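Local structure of autoinducer 2-binding protein LsrB (6DSP) at residues 229-232 / 233-236; 257-261 / 262-266; 146-149 / 150-153; 139-142 / 143-146; 339-342 / 343-347. The protein binds the quorum-sensing signal autoinducer-2 as a receptor of the periplasmic solute-binding protein type. All blocks are in the same frame, centred on the assembly; numbering follows the deposited sequence.

Contact 1 (229-232 / 233-236)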
loop_
_atom_site.group_PDB
_atom_site.type_symbol
_atom_site.label_atom_id
_atom_site.label_comp_id
_atom_site.label_asym_id
_atom_site.label_seq_id
_atom_site.Cartn_x
_atom_site.Cartn_y
_atom_site.Cartn_z
ATOM N N PRO A 229 2.668 0.081 -12.814
ATOM C CA PRO A 229 2.266 -0.198 -14.206
ATOM C C PRO A 229 2.458 1.001 -15.109
ATOM O O PRO A 229 2.789 0.830 -16.287
ATOM C CB PRO A 229 0.800 -0.626 -14.087
ATOM C CG PRO A 229 0.333 -0.051 -12.728
ATOM C CD PRO A 229 1.572 -0.142 -11.847
ATOM N N GLY A 230 2.318 2.222 -14.591
ATOM C CA GLY A 230 2.564 3.377 -15.440
ATOM C C GLY A 230 4.021 3.466 -15.858
ATOM O O GLY A 230 4.327 3.810 -17.004
ATOM N N GLN A 231 4.938 3.165 -14.926
ATOM C CA GLN A 231 6.358 3.207 -15.255
ATOM C C GLN A 231 6.719 2.107 -16.243
ATOM O O GLN A 231 7.536 2.314 -17.143
ATOM C CB GLN A 231 7.159 3.031 -13.979
ATOM C CG GLN A 231 8.666 3.279 -14.199
ATOM C CD GLN A 231 8.910 4.716 -14.595
ATOM O OE1 GLN A 231 8.718 5.621 -13.773
ATOM N NE2 GLN A 231 9.373 4.942 -15.836
ATOM N N ALA A 232 6.131 0.918 -16.075
ATOM C CA ALA A 232 6.368 -0.145 -17.045
ATOM C C ALA A 232 5.860 0.268 -18.425
ATOM O O ALA A 232 6.545 0.079 -19.449
ATOM C CB ALA A 232 5.709 -1.435 -16.594
ATOM N N GLN A 233 4.668 0.868 -18.480
ATOM C CA GLN A 233 4.149 1.329 -19.770
ATOM C C GLN A 233 5.061 2.395 -20.381
ATOM O O GLN A 233 5.327 2.394 -21.591
ATOM C CB GLN A 233 2.741 1.890 -19.565
ATOM C CG GLN A 233 2.117 2.334 -20.872
ATOM C CD GLN A 233 1.801 1.169 -21.795
ATOM O OE1 GLN A 233 1.286 0.128 -21.331
ATOM N NE2 GLN A 233 2.091 1.320 -23.085
ATOM N N ALA A 234 5.579 3.302 -19.542
ATOM C CA ALA A 234 6.496 4.318 -20.044
ATOM C C ALA A 234 7.744 3.687 -20.651
ATOM O O ALA A 234 8.224 4.118 -21.708
ATOM C CB ALA A 234 6.895 5.264 -18.916
ATOM N N ALA A 235 8.285 2.662 -19.988
ATOM C CA ALA A 235 9.458 1.980 -20.507
ATOM C C ALA A 235 9.133 1.328 -21.836
ATOM O O ALA A 235 9.894 1.445 -22.804
ATOM C CB ALA A 235 9.935 0.961 -19.478
ATOM N N GLN A 236 7.999 0.637 -21.907
ATOM C CA GLN A 236 7.603 0.010 -23.161
ATOM C C GLN A 236 7.399 1.054 -24.268
ATOM O O GLN A 236 7.830 0.852 -25.415
ATOM C CB GLN A 236 6.339 -0.800 -22.909
ATOM C CG GLN A 236 5.963 -1.644 -24.081
ATOM C CD GLN A 236 4.687 -2.367 -23.788
ATOM O OE1 GLN A 236 4.692 -3.326 -23.056
ATOM N NE2 GLN A 236 3.572 -1.860 -24.297
#
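Gln233 N points back at Pro229 O from 2.9 Å, the first of four consecutive i to i+4 backbone bonds across these two turns of helix. Ala234 N follows to Gly230 O, Ala235 N to Gln231 O and Gln236 N to Ala232 O, the last of them the straightest, with an N-H...O angle of 168°. The CB atoms of the later turn rest on the carbonyls of the earlier one: Ala234 CB is 3.5 Å from Gln231 O, and Ala235 CB is 3.5 Å from Ala232 O. Gln231 first leaves the later turn; with CG trans to the backbone N (chi1 -171°), a bend at the next bond brings NE2 to 4.0 Å from Ala234 CB. That amide is buried yet satisfied at both ends, OE1 by His159 ND1 and NE2 by Gly207 O, which fixes its rotation. Gln233 is held in a similar way, with OE1 bonded to Tyr259 OH and NE2 to Asn237 OD1. Both segments lie on helix 227-237, the middle element of the beta-alpha-beta unit of strands 219-222 and 246-249; Gln231 packs on helix 200-213 and strand 219-222, while Pro229 and Ala232 meet Tyr259 of helix 257-261.

Contact 2 (257-261 / 262-266)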
loop_
_atom_site.group_PDB
_atom_site.type_symbol
_atom_site.label_atom_id
_atom_site.label_comp_id
_atom_site.label_asym_id
_atom_site.label_seq_id
_atom_site.Cartn_x
_atom_site.Cartn_y
_atom_site.Cartn_z
ATOM N N LYS A 257 1.101 -8.852 -15.201
ATOM C CA LYS A 257 1.515 -10.073 -15.886
ATOM C C LYS A 257 1.938 -9.796 -17.318
ATOM O O LYS A 257 2.938 -10.354 -17.792
ATOM C CB LYS A 257 0.410 -11.117 -15.848
ATOM C CG LYS A 257 0.240 -11.758 -14.479
ATOM C CD LYS A 257 -0.953 -12.668 -14.503
ATOM C CE LYS A 257 -1.221 -13.277 -13.139
ATOM N NZ LYS A 257 -2.476 -14.093 -13.161
ATOM N N GLN A 258 1.183 -8.956 -18.039
ATOM C CA GLN A 258 1.521 -8.728 -19.440
ATOM C C GLN A 258 2.861 -8.016 -19.577
ATOM O O GLN A 258 3.666 -8.363 -20.443
ATOM C CB GLN A 258 0.414 -7.951 -20.158
ATOM C CG GLN A 258 0.625 -7.951 -21.664
ATOM C CD GLN A 258 0.548 -9.361 -22.208
ATOM O OE1 GLN A 258 1.531 -9.901 -22.740
ATOM N NE2 GLN A 258 -0.632 -9.971 -22.089
ATOM N N TYR A 259 3.121 -7.020 -18.724
ATOM C CA TYR A 259 4.422 -6.357 -18.745
ATOM C C TYR A 259 5.538 -7.350 -18.483
ATOM O O TYR A 259 6.615 -7.262 -19.083
ATOM C CB TYR A 259 4.490 -5.234 -17.697
ATOM C CG TYR A 259 3.580 -4.052 -18.003
ATOM C CD1 TYR A 259 3.706 -3.342 -19.200
ATOM C CD2 TYR A 259 2.566 -3.655 -17.100
ATOM C CE1 TYR A 259 2.852 -2.293 -19.503
ATOM C CE2 TYR A 259 1.715 -2.584 -17.382
ATOM C CZ TYR A 259 1.862 -1.915 -18.596
ATOM O OH TYR A 259 0.996 -0.886 -18.860
ATOM N N CYS A 260 5.311 -8.284 -17.568
ATOM C CA CYS A 260 6.346 -9.262 -17.269
ATOM C C CYS A 260 6.532 -10.241 -18.428
ATOM O O CYS A 260 7.675 -10.533 -18.834
ATOM C CB CYS A 260 6.001 -9.939 -15.929
ATOM S SG CYS A 260 7.279 -11.063 -15.351
ATOM N N ASN A 261 5.422 -10.697 -19.023
ATOM C CA ASN A 261 5.509 -11.588 -20.188
ATOM C C ASN A 261 6.178 -10.898 -21.372
ATOM O O ASN A 261 6.837 -11.560 -22.189
ATOM C CB ASN A 261 4.117 -12.086 -20.595
ATOM C CG ASN A 261 3.598 -13.167 -19.666
ATOM O OD1 ASN A 261 4.369 -13.994 -19.183
ATOM N ND2 ASN A 261 2.298 -13.179 -19.428
ATOM N N ASP A 262 6.030 -9.583 -21.483
ATOM C CA ASP A 262 6.650 -8.827 -22.567
ATOM C C ASP A 262 8.075 -8.411 -22.242
ATOM O O ASP A 262 8.683 -7.669 -23.027
ATOM C CB ASP A 262 5.822 -7.574 -22.886
ATOM C CG ASP A 262 4.508 -7.912 -23.557
ATOM O OD1 ASP A 262 4.388 -9.068 -24.009
ATOM O OD2 ASP A 262 3.606 -7.034 -23.636
ATOM N N GLY A 263 8.605 -8.837 -21.092
ATOM C CA GLY A 263 9.996 -8.596 -20.754
ATOM C C GLY A 263 10.289 -7.200 -20.271
ATOM O O GLY A 263 11.452 -6.786 -20.271
ATOM N N ILE A 264 9.270 -6.449 -19.841
ATOM C CA ILE A 264 9.499 -5.067 -19.462
ATOM C C ILE A 264 10.093 -4.990 -18.064
ATOM O O ILE A 264 10.859 -4.061 -17.775
ATOM C CB ILE A 264 8.191 -4.235 -19.551
ATOM C CG1 ILE A 264 7.547 -4.374 -20.931
ATOM C CG2 ILE A 264 8.461 -2.766 -19.198
ATOM C CD1 ILE A 264 8.473 -3.963 -22.053
ATOM N N LEU A 265 9.698 -5.894 -17.161
ATOM C CA LEU A 265 10.296 -5.954 -15.830
ATOM C C LEU A 265 10.383 -7.412 -15.401
ATOM O O LEU A 265 9.605 -8.258 -15.839
ATOM C CB LEU A 265 9.532 -5.122 -14.764
ATOM C CG LEU A 265 8.286 -5.748 -14.119
ATOM C CD1 LEU A 265 7.825 -4.914 -12.915
ATOM C CD2 LEU A 265 7.144 -5.855 -15.117
ATOM N N THR A 266 11.284 -7.666 -14.465
ATOM C CA THR A 266 11.525 -9.014 -13.995
ATOM C C THR A 266 10.750 -9.347 -12.735
ATOM O O THR A 266 10.343 -10.500 -12.560
ATOM C CB THR A 266 13.038 -9.158 -13.679
ATOM O OG1 THR A 266 13.795 -8.821 -14.852
ATOM C CG2 THR A 266 13.373 -10.569 -13.235
#
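Tyr259 O receives Ile264 N at 2.9 Å, nearly along the C=O axis, in a bond that spans the end of helix 257-261. It belongs to a Schellman motif: Gly263 takes a positive phi of 78°, and its own N goes to Cys260 O at 3.0 Å, arriving from above the carbonyl plane. One residue earlier, Asp262 N still makes the helical bond to Gln258 O, and the Asp262 carboxylate folds back over the same turn, with OD2 at 3.7 Å from Gln258 CG. The reversal carries two apolar side chains back onto the helix. Ile264 CB comes 3.4 Å from Tyr259 O, and its CG1 sits at the edge of the Tyr259 ring, near the ring plane. A chi1 of 81° holds Leu265 CG close over its own backbone, from where CD2 reaches in to 3.8 Å from Tyr259 CB and 4.3 Å from Cys260 CB. Beyond the two segments, Gly263 shares backbone hydrogen bonding with Ala242, and Ile264 packs on Gln236 of helix 227-237. The chain thereby leaves the helix towards strand 268-270. Cys260 turns its thiol to the departing backbone, SG lying 3.7 Å from Leu265 O.

Contact 3 (146-149 / 150-153)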
loop_
_atom_site.group_PDB
_atom_site.type_symbol
_atom_site.label_atom_id
_atom_site.label_comp_id
_atom_site.label_asym_id
_atom_site.label_seq_id
_atom_site.Cartn_x
_atom_site.Cartn_y
_atom_site.Cartn_z
ATOM N N GLY A 146 22.921 -7.948 -15.348
ATOM C CA GLY A 146 24.346 -7.868 -15.584
ATOM C C GLY A 146 25.044 -6.736 -14.876
ATOM O O GLY A 146 26.219 -6.477 -15.172
ATOM N N LYS A 147 24.357 -6.043 -13.973
ATOM C CA LYS A 147 25.009 -5.050 -13.132
ATOM C C LYS A 147 25.597 -5.724 -11.891
ATOM O O LYS A 147 25.316 -6.882 -11.572
ATOM C CB LYS A 147 24.007 -3.952 -12.712
ATOM C CG LYS A 147 23.291 -3.249 -13.891
ATOM C CD LYS A 147 24.272 -2.384 -14.684
ATOM C CE LYS A 147 24.643 -1.131 -13.887
ATOM N NZ LYS A 147 25.629 -0.266 -14.636
ATOM N N ASP A 148 26.429 -4.966 -11.178
ATOM C CA ASP A 148 27.028 -5.386 -9.917
ATOM C C ASP A 148 26.539 -4.410 -8.855
ATOM O O ASP A 148 27.292 -3.519 -8.430
ATOM C CB ASP A 148 28.557 -5.362 -10.031
ATOM C CG ASP A 148 29.256 -5.847 -8.770
ATOM O OD1 ASP A 148 28.594 -6.342 -7.847
ATOM O OD2 ASP A 148 30.495 -5.732 -8.699
ATOM N N PRO A 149 25.294 -4.560 -8.379
ATOM C CA PRO A 149 24.739 -3.547 -7.466
ATOM C C PRO A 149 25.456 -3.469 -6.141
ATOM O O PRO A 149 25.301 -2.464 -5.432
ATOM C CB PRO A 149 23.267 -3.966 -7.309
ATOM C CG PRO A 149 23.232 -5.419 -7.750
ATOM C CD PRO A 149 24.256 -5.514 -8.836
ATOM N N GLU A 150 26.232 -4.494 -5.774
ATOM C CA GLU A 150 26.960 -4.414 -4.519
ATOM C C GLU A 150 27.983 -3.293 -4.536
ATOM O O GLU A 150 28.300 -2.737 -3.479
ATOM C CB GLU A 150 27.660 -5.743 -4.209
ATOM C CG GLU A 150 28.304 -5.797 -2.833
ATOM C CD GLU A 150 27.272 -5.899 -1.727
ATOM O OE1 GLU A 150 26.134 -6.314 -2.020
ATOM O OE2 GLU A 150 27.602 -5.582 -0.561
ATOM N N LYS A 151 28.509 -2.953 -5.721
ATOM C CA LYS A 151 29.612 -2.009 -5.875
ATOM C C LYS A 151 29.326 -0.877 -6.851
ATOM O O LYS A 151 29.883 0.214 -6.701
ATOM C CB LYS A 151 30.869 -2.747 -6.355
ATOM C CG LYS A 151 31.335 -3.852 -5.447
ATOM C CD LYS A 151 32.525 -4.553 -6.083
ATOM C CE LYS A 151 32.999 -5.732 -5.241
ATOM N NZ LYS A 151 34.150 -6.433 -5.880
ATOM N N ASP A 152 28.473 -1.105 -7.854
ATOM C CA ASP A 152 28.261 -0.081 -8.870
ATOM C C ASP A 152 27.606 1.165 -8.272
ATOM O O ASP A 152 26.857 1.111 -7.273
ATOM C CB ASP A 152 27.323 -0.579 -9.975
ATOM C CG ASP A 152 27.936 -1.648 -10.869
ATOM O OD1 ASP A 152 29.186 -1.796 -10.920
ATOM O OD2 ASP A 152 27.115 -2.302 -11.562
ATOM N N ALA A 153 27.847 2.295 -8.932
ATOM C CA ALA A 153 27.205 3.553 -8.548
ATOM C C ALA A 153 25.828 3.616 -9.211
ATOM O O ALA A 153 25.563 4.403 -10.124
ATOM C CB ALA A 153 28.081 4.741 -8.928
HETATM O O HOH W 1 27.868 -2.451 -14.266
HETATM O O HOH W 2 26.057 -7.224 -6.831
HETATM O O HOH W 3 26.966 -0.229 -4.880
#
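The backbone doubles back between Asp148 and Asp152, and Asp148 O takes both N-H groups that face it: Asp152 N at 2.7 Å, nearly straight on, and Lys151 N at 3.0 Å from above the carbonyl plane. Asp152 returns the grip with its side chain. OD2 accepts Asp148 N at 2.8 Å, the N-H standing 51° out of the carboxylate plane, so the Asp148 backbone is held at N and O by one residue. Pro149 and Glu150 are the corner residues of a beta turn close to type I, overlapped by the alpha turn that Asp152 N closes on Asp148 O, in the loop between helix 127-144 and strand 155-160. Lys147 bends at both chi2 and chi3, which lays CE 3.6 Å from Asp152 OD2; its NZ forms a long salt bridge to that oxygen (4.0 Å) and is also joined to it through a water. A second water links Asp148 OD1 to Glu150 N, and a third donates to Pro149 O and Asp152 O. Lys151 runs extended past the Asp148 carboxylate, with CD 3.5 Å from OD2. Pro149, the buried member, packs against Tyr139, Leu142 and Lys143 of the helix, while its carbonyl also meets Trp186 NE1.

Contact 4 (139-142 / 143-146)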
loop_
_atom_site.group_PDB
_atom_site.type_symbol
_atom_site.label_atom_id
_atom_site.label_comp_id
_atom_site.label_asym_id
_atom_site.label_seq_id
_atom_site.Cartn_x
_atom_site.Cartn_y
_atom_site.Cartn_z
ATOM N N TYR A 139 17.755 -4.769 -6.198
ATOM C CA TYR A 139 19.089 -5.365 -6.218
ATOM C C TYR A 139 19.094 -6.653 -7.047
ATOM O O TYR A 139 19.945 -6.858 -7.927
ATOM C CB TYR A 139 19.501 -5.654 -4.769
ATOM C CG TYR A 139 20.878 -6.294 -4.645
ATOM C CD1 TYR A 139 21.056 -7.660 -4.857
ATOM C CD2 TYR A 139 21.993 -5.538 -4.316
ATOM C CE1 TYR A 139 22.304 -8.268 -4.760
ATOM C CE2 TYR A 139 23.255 -6.126 -4.208
ATOM C CZ TYR A 139 23.405 -7.490 -4.432
ATOM O OH TYR A 139 24.653 -8.082 -4.327
ATOM N N ASP A 140 18.137 -7.550 -6.771
ATOM C CA ASP A 140 18.127 -8.827 -7.474
ATOM C C ASP A 140 17.935 -8.649 -8.978
ATOM O O ASP A 140 18.611 -9.303 -9.792
ATOM C CB ASP A 140 17.049 -9.724 -6.893
ATOM C CG ASP A 140 17.404 -10.201 -5.488
ATOM O OD1 ASP A 140 18.595 -10.172 -5.123
ATOM O OD2 ASP A 140 16.516 -10.645 -4.755
ATOM N N SER A 141 17.038 -7.756 -9.372
ATOM C CA SER A 141 16.808 -7.543 -10.801
ATOM C C SER A 141 18.007 -6.876 -11.458
ATOM O O SER A 141 18.324 -7.172 -12.618
ATOM C CB SER A 141 15.529 -6.732 -11.025
ATOM O OG SER A 141 14.405 -7.509 -10.659
ATOM N N LEU A 142 18.680 -5.961 -10.753
ATOM C CA LEU A 142 19.890 -5.333 -11.287
ATOM C C LEU A 142 20.968 -6.370 -11.550
ATOM O O LEU A 142 21.591 -6.379 -12.620
ATOM C CB LEU A 142 20.394 -4.278 -10.294
ATOM C CG LEU A 142 19.610 -2.955 -10.277
ATOM C CD1 LEU A 142 19.919 -2.195 -8.992
ATOM C CD2 LEU A 142 19.894 -2.105 -11.513
ATOM N N LYS A 143 21.179 -7.276 -10.587
ATOM C CA LYS A 143 22.176 -8.317 -10.794
ATOM C C LYS A 143 21.814 -9.206 -11.989
ATOM O O LYS A 143 22.686 -9.571 -12.781
ATOM C CB LYS A 143 22.343 -9.123 -9.508
ATOM C CG LYS A 143 23.468 -10.140 -9.552
ATOM C CD LYS A 143 23.741 -10.658 -8.140
ATOM C CE LYS A 143 24.909 -11.621 -8.136
ATOM N NZ LYS A 143 26.072 -11.007 -8.848
ATOM N N GLU A 144 20.515 -9.475 -12.191
ATOM C CA GLU A 144 20.090 -10.354 -13.273
ATOM C C GLU A 144 20.226 -9.721 -14.644
ATOM O O GLU A 144 20.293 -10.461 -15.638
ATOM C CB GLU A 144 18.662 -10.827 -13.033
ATOM C CG GLU A 144 18.623 -11.801 -11.870
ATOM C CD GLU A 144 17.261 -11.960 -11.252
ATOM O OE1 GLU A 144 16.309 -11.293 -11.695
ATOM O OE2 GLU A 144 17.153 -12.755 -10.288
ATOM N N ARG A 145 20.309 -8.395 -14.737
ATOM C CA ARG A 145 20.581 -7.757 -16.020
ATOM C C ARG A 145 22.057 -7.430 -16.206
ATOM O O ARG A 145 22.411 -6.698 -17.125
ATOM C CB ARG A 145 19.676 -6.555 -16.301
ATOM C CG ARG A 145 19.932 -5.314 -15.457
ATOM C CD ARG A 145 19.174 -4.115 -16.035
ATOM N NE ARG A 145 19.299 -2.854 -15.289
ATOM C CZ ARG A 145 20.207 -1.911 -15.541
ATOM N NH1 ARG A 145 21.118 -2.085 -16.489
ATOM N NH2 ARG A 145 20.218 -0.781 -14.836
ATOM N N GLY A 146 22.921 -7.948 -15.348
ATOM C CA GLY A 146 24.346 -7.868 -15.584
ATOM C C GLY A 146 25.044 -6.736 -14.876
ATOM O O GLY A 146 26.219 -6.477 -15.172
#
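The final turn of helix 127-144 ends in a Schellman motif, with Lys143 N bonded to Tyr139 O (3.0 Å) and Glu144 N to Asp140 O as its last regular bonds. Arg145 N then hovers between two carbonyls, making weak bonds of 3.2 Å to Ser141 O and to Leu142 O. Gly146, the C-prime residue with phi 97°, sends its N back to Lys143 O, and Lys147 N closes the motif on Leu142 O. On the side chains, Leu142 and Arg145 run side by side in the same direction, with Leu142 CD2 3.6 Å from Arg145 NH2. In Arg145 a chi1 of 71° tucks CG over the main chain, flanked by N and C, and the rest stretches out straight to NE; Thr246 OG1 binds NE, and Asp218 OD1 makes a salt bridge to NH2, so the guanidinium is held at two points. Glu144 runs extended past the preceding turn, its CG 3.2 Å from Asp140 O, and OE1 reaches a salt bridge with Arg267 NH1. Ser141 OG bonds to that same NH1, tying the helix end to the chain just before strand 268-270. Further round, Lys143 CD passes Tyr139 CE1 at 4.4 Å.

Contact 5 (339-342 / 343-347)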
loop_
_atom_site.group_PDB
_atom_site.type_symbol
_atom_site.label_atom_id
_atom_site.label_comp_id
_atom_site.label_asym_id
_atom_site.label_seq_id
_atom_site.Cartn_x
_atom_site.Cartn_y
_atom_site.Cartn_z
ATOM N N LYS A 339 8.151 -14.024 -13.377
ATOM C CA LYS A 339 7.442 -14.847 -14.342
ATOM C C LYS A 339 7.297 -16.284 -13.854
ATOM O O LYS A 339 6.423 -17.007 -14.339
ATOM C CB LYS A 339 8.183 -14.791 -15.686
ATOM C CG LYS A 339 9.500 -15.567 -15.705
ATOM C CD LYS A 339 10.133 -15.517 -17.080
ATOM C CE LYS A 339 11.554 -16.025 -17.024
ATOM N NZ LYS A 339 11.636 -17.412 -16.490
ATOM N N ASP A 340 8.136 -16.721 -12.910
ATOM C CA ASP A 340 8.114 -18.121 -12.493
ATOM C C ASP A 340 6.986 -18.444 -11.522
ATOM O O ASP A 340 6.611 -19.613 -11.403
ATOM C CB ASP A 340 9.453 -18.493 -11.858
ATOM C CG ASP A 340 10.579 -18.496 -12.850
ATOM O OD1 ASP A 340 10.301 -18.690 -14.060
ATOM O OD2 ASP A 340 11.734 -18.303 -12.412
ATOM N N ASN A 341 6.433 -17.453 -10.810
ATOM C CA ASN A 341 5.307 -17.729 -9.924
ATOM C C ASN A 341 4.079 -16.862 -10.155
ATOM O O ASN A 341 3.047 -17.130 -9.522
ATOM C CB ASN A 341 5.721 -17.629 -8.446
ATOM C CG ASN A 341 6.099 -16.206 -8.038
ATOM O OD1 ASN A 341 6.261 -15.340 -8.891
ATOM N ND2 ASN A 341 6.206 -15.944 -6.729
ATOM N N MET A 342 4.141 -15.832 -11.021
ATOM C CA MET A 342 3.020 -14.891 -11.100
ATOM C C MET A 342 1.729 -15.580 -11.524
ATOM O O MET A 342 0.631 -15.133 -11.154
ATOM C CB MET A 342 3.347 -13.736 -12.053
ATOM C CG MET A 342 3.455 -14.175 -13.509
ATOM S SD MET A 342 4.086 -12.816 -14.501
ATOM C CE MET A 342 3.790 -13.459 -16.155
ATOM N N ASN A 343 1.825 -16.657 -12.295
ATOM C CA ASN A 343 0.624 -17.320 -12.781
ATOM C C ASN A 343 -0.020 -18.199 -11.725
ATOM O O ASN A 343 -1.095 -18.761 -11.979
ATOM C CB ASN A 343 0.931 -18.104 -14.059
ATOM C CG ASN A 343 1.338 -17.193 -15.187
ATOM O OD1 ASN A 343 0.674 -16.185 -15.445
ATOM N ND2 ASN A 343 2.454 -17.506 -15.836
ATOM N N ASN A 344 0.584 -18.296 -10.544
ATOM C CA ASN A 344 -0.059 -18.974 -9.428
ATOM C C ASN A 344 -1.081 -18.092 -8.735
ATOM O O ASN A 344 -1.750 -18.558 -7.808
ATOM C CB ASN A 344 0.991 -19.433 -8.407
ATOM C CG ASN A 344 1.977 -20.419 -8.989
ATOM O OD1 ASN A 344 1.691 -21.080 -9.987
ATOM N ND2 ASN A 344 3.139 -20.542 -8.356
ATOM N N TYR A 345 -1.205 -16.832 -9.138
ATOM C CA TYR A 345 -2.056 -15.880 -8.450
ATOM C C TYR A 345 -3.096 -15.343 -9.421
ATOM O O TYR A 345 -2.866 -15.279 -10.633
ATOM C CB TYR A 345 -1.208 -14.712 -7.896
ATOM C CG TYR A 345 -0.155 -15.192 -6.933
ATOM C CD1 TYR A 345 1.088 -15.611 -7.375
ATOM C CD2 TYR A 345 -0.416 -15.259 -5.573
ATOM C CE1 TYR A 345 2.029 -16.092 -6.482
ATOM C CE2 TYR A 345 0.523 -15.715 -4.682
ATOM C CZ TYR A 345 1.739 -16.154 -5.141
ATOM O OH TYR A 345 2.684 -16.615 -4.242
ATOM N N ASP A 346 -4.248 -14.941 -8.885
ATOM C CA ASP A 346 -5.327 -14.435 -9.718
ATOM C C ASP A 346 -6.026 -13.278 -9.009
ATOM O O ASP A 346 -7.208 -13.339 -8.666
ATOM C CB ASP A 346 -6.316 -15.532 -10.074
ATOM C CG ASP A 346 -7.409 -15.046 -10.990
ATOM O OD1 ASP A 346 -7.228 -13.984 -11.620
ATOM O OD2 ASP A 346 -8.459 -15.725 -11.076
ATOM N N PHE A 347 -5.284 -12.195 -8.810
ATOM C CA PHE A 347 -5.859 -10.959 -8.274
ATOM C C PHE A 347 -5.022 -9.774 -8.690
ATOM O O PHE A 347 -3.939 -9.993 -9.233
ATOM C CB PHE A 347 -5.988 -11.009 -6.749
ATOM C CG PHE A 347 -4.692 -10.896 -6.018
ATOM C CD1 PHE A 347 -3.870 -12.009 -5.835
ATOM C CD2 PHE A 347 -4.304 -9.687 -5.456
ATOM C CE1 PHE A 347 -2.683 -11.904 -5.119
ATOM C CE2 PHE A 347 -3.118 -9.579 -4.750
ATOM C CZ PHE A 347 -2.309 -10.686 -4.574
ATOM O OXT PHE A 347 -5.414 -8.606 -8.522
HETATM O O HOH W 4 4.072 -18.315 -13.147
#
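Tyr345 runs back alongside the turn that begins at Asn341. Its CB lies 3.8 Å from Met342 O; further out, CD1 comes 3.3 Å from Asn341 O and CE1 3.4 Å from the same oxygen, both carbonyls lying at the ring's edge near its plane. CE1 also approaches Asn341 ND2 at 4.2 Å, the amide standing almost perpendicular to the ring, 83° between the planes. The ring then meets Phe337 edge-to-face and touches Pro253. Two overlapping beta turns close to type I wind the backbone: Asn344 N to Asn341 O at 2.9 Å, and Tyr345 N to Met342 O at 3.2 Å, each N-H coming from above the carbonyl plane. The Asn341 amide is fixed by Thr338 N on OD1 and by Ile336 O on ND2, so this side chain ties the turn to the end of strand 335-337. A water accepts the N-H of Asn343 and donates to Lys339 O, linking the two segments. Met342, buried, packs on Lys257, Cys260 and Asn261 of helix 257-261 and on Trp268 of strand 268-270, while Phe347 at the C-terminus touches Leu270 of that strand and bonds Ser38 of helix 34-50 through OXT.

Contact 1 is the buried one, a regular helical stretch with the buried Gln231 amide satisfied inside the fold; contacts 3 and 5 are surface turns that use waters and charged or amide side chains, and contacts 2 and 4 lie between. Contacts 2 and 4 end helices with Schellman glycines, and Thr266 of contact 2 packs on Ser141 and Glu144 of contact 4. Contact 3 continues contact 4 through their shared Gly146, and Glu150 OE1 probably bonds Tyr139 OH. Helix 257-261, part of contact 2, is met by both contact 1, through Tyr259, and contact 5, through Lys257 NZ, probably hydrogen-bonded to Tyr345 O at 2.8 Å.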